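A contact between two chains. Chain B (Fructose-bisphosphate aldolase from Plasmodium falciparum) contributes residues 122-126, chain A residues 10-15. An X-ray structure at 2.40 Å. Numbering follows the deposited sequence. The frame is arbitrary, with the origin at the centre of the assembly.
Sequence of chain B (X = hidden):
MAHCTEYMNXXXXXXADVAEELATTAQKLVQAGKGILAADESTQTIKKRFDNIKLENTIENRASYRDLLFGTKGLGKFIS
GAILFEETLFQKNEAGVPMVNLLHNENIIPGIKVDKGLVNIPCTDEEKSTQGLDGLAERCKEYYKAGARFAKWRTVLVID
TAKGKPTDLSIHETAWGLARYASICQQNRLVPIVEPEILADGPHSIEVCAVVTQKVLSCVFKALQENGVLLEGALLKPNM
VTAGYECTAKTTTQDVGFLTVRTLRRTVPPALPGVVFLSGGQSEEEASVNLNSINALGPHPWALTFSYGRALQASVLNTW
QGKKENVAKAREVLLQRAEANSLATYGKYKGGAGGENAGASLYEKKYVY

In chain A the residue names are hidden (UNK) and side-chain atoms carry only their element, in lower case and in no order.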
# COMPACT_ATOMS: atom_id res chain seq x y z
N PRO B 122 -5.52 -12.06 -15.70
CA PRO B 122 -6.81 -11.65 -16.24
C PRO B 122 -7.07 -10.16 -15.96
O PRO B 122 -6.58 -9.62 -14.96
CB PRO B 122 -7.83 -12.52 -15.48
CG PRO B 122 -7.04 -13.56 -14.76
CD PRO B 122 -5.67 -13.01 -14.57
N CYS B 123 -7.80 -9.52 -16.85
CA CYS B 123 -8.13 -8.10 -16.70
C CYS B 123 -6.93 -7.19 -16.96
O CYS B 123 -6.98 -6.00 -16.69
CB CYS B 123 -8.79 -7.82 -15.33
SG CYS B 123 -10.31 -8.78 -15.14
N THR B 124 -5.85 -7.76 -17.50
CA THR B 124 -4.80 -6.99 -18.16
C THR B 124 -4.82 -7.35 -19.63
O THR B 124 -5.46 -8.33 -20.04
CB THR B 124 -3.40 -7.31 -17.61
OG1 THR B 124 -2.97 -8.59 -18.11
CG2 THR B 124 -3.40 -7.32 -16.12
N ASP B 125 -4.12 -6.55 -20.43
CA ASP B 125 -3.94 -6.85 -21.85
C ASP B 125 -2.71 -7.75 -21.97
O ASP B 125 -1.61 -7.30 -22.30
CB ASP B 125 -3.77 -5.54 -22.64
CG ASP B 125 -3.71 -5.77 -24.15
OD1 ASP B 125 -4.71 -6.26 -24.72
OD2 ASP B 125 -2.67 -5.43 -24.76
N GLU B 126 -2.90 -9.03 -21.64
CA GLU B 126 -1.87 -10.06 -21.78
C GLU B 126 -0.57 -9.74 -21.04
O GLU B 126 0.53 -10.04 -21.51
CB GLU B 126 -1.63 -10.32 -23.28
CG GLU B 126 -1.76 -11.79 -23.70
CD GLU B 126 -0.42 -12.49 -23.88
OE1 GLU B 126 0.49 -12.24 -23.07
OE2 GLU B 126 -0.29 -13.28 -24.85
N UNK A 10 -6.32 0.69 -14.98
CA UNK A 10 -7.36 0.04 -14.21
C UNK A 10 -7.60 -1.31 -14.87
O UNK A 10 -7.44 -1.43 -16.09
c UNK A 10 -8.61 0.88 -14.20
N UNK A 11 -7.96 -2.33 -14.08
CA UNK A 11 -8.17 -3.63 -14.72
C UNK A 11 -9.28 -3.60 -15.77
O UNK A 11 -10.23 -2.83 -15.67
c UNK A 11 -7.98 -3.87 -12.34
c UNK A 11 -8.13 -2.41 -12.62
c UNK A 11 -8.54 -4.54 -13.54
N UNK A 12 -9.12 -4.45 -16.79
CA UNK A 12 -10.07 -4.55 -17.88
C UNK A 12 -11.34 -5.26 -17.42
O UNK A 12 -11.33 -6.00 -16.44
n UNK A 12 -7.46 -3.24 -21.89
c UNK A 12 -9.45 -5.30 -19.06
c UNK A 12 -7.61 -5.40 -20.80
c UNK A 12 -8.09 -4.58 -21.95
c UNK A 12 -8.06 -4.79 -19.48
N UNK A 13 -12.42 -5.05 -18.17
CA UNK A 13 -13.71 -5.65 -17.86
C UNK A 13 -13.74 -7.08 -18.41
O UNK A 13 -13.18 -7.35 -19.47
c UNK A 13 -15.78 -1.11 -19.04
n UNK A 13 -16.95 -0.44 -19.71
c UNK A 13 -14.85 -3.35 -18.24
c UNK A 13 -15.84 -2.64 -19.18
c UNK A 13 -14.85 -4.86 -18.50
N UNK A 14 -14.41 -7.97 -17.68
CA UNK A 14 -14.77 -9.30 -18.21
C UNK A 14 -15.67 -9.11 -19.44
O UNK A 14 -16.42 -8.14 -19.52
c UNK A 14 -13.57 -10.14 -15.52
c UNK A 14 -14.76 -10.92 -16.08
c UNK A 14 -15.53 -10.13 -17.15
c UNK A 14 -15.70 -11.33 -14.95
N UNK A 15 -15.59 -10.04 -20.42
CA UNK A 15 -16.56 -10.07 -21.52
C UNK A 15 -18.02 -10.03 -21.04
O UNK A 15 -18.35 -10.67 -20.03
c UNK A 15 -14.54 -11.07 -20.56
c UNK A 15 -16.27 -11.41 -22.22
c UNK A 15 -14.91 -11.81 -21.80
O HOH W 1 -5.76 -3.33 -17.21

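Position 10 of chain A carries a single side-chain carbon bonded to CA and nothing beyond it. CA-to-CB points away from the chain B stretch, and its CB is 7.5 Å from O of B:Cys123, the nearest atom of the stretch, so the evidence is the atom count alone: A:Ala10. Its backbone still takes part, because O of A:Ala10 accepts a hydrogen bond from water 1 at 2.8 Å.

At position 11 three carbons run from CA back to the backbone N, closing a five-membered ring onto the main chain. Its CB lies 3.7 Å from CB of B:Cys123, an apolar contact, and its CA is 3.3 Å from O of B:Cys123, with an angle of 123° at the hydrogen. The ring identifies A:Pro11.

Position 12 has four carbons in an unbranched row ending in nitrogen. CA-to-CB points toward the chain B stretch, and the third carbon past CA packs 3.6 Å from C of B:Thr124 and 3.7 Å from N of B:Asp125, so the aliphatic part lies against backbone. The row and its terminal nitrogen define A:Lys12. Its chi angles m, t, p, p describe a chain that is extended at chi2 and bends at chi3 and chi4. NZ of A:Lys12 is 5.0 Å from OD1 of B:Asp125, and no hydrogen bond or salt bridge to the carboxylate is found in this contact.

Position 13 repeats the pattern of four carbons in line and a terminal nitrogen. Here CA-to-CB points away from the chain B stretch, and its CB is 6.9 Å from SG of B:Cys123, its nearest approach. This is A:Lys13, with all chi angles after chi1 t.

Position 14 has four carbons, forked at the second. CA-to-CB points sideways, yet the end comes nearer: one tip of the fork reaches 3.6 Å from SG of B:Cys123. The fork is that of A:Leu14, and the tip is CD1.

Position 15 again shows three carbons closing onto its own N, and it makes no contact with the chain B stretch. The ring gives A:Pro15, which sits at the N-cap position, right before a helix.

The contact centres on B:Cys123: CA of B:Cys123 is 4.2 Å from CA of A:Lys12. The hydrogen bond from N of A:Lys12 to O of B:Cys123 is short, 2.6 Å, and nearly linear at 176°. O of B:Cys123 also accepts from water 1 at 3.0 Å, and since that water also donates to O of A:Ala10, it bridges the two backbones. Around this polar anchor, A:Pro11 and A:Leu14 pack on the cysteine side chain, while A:Lys12 covers the backbone that follows it. Together the stretches bury 255 Å², and neither stretch has a regular helix or strand.

Chain A (10-15) APKKLP
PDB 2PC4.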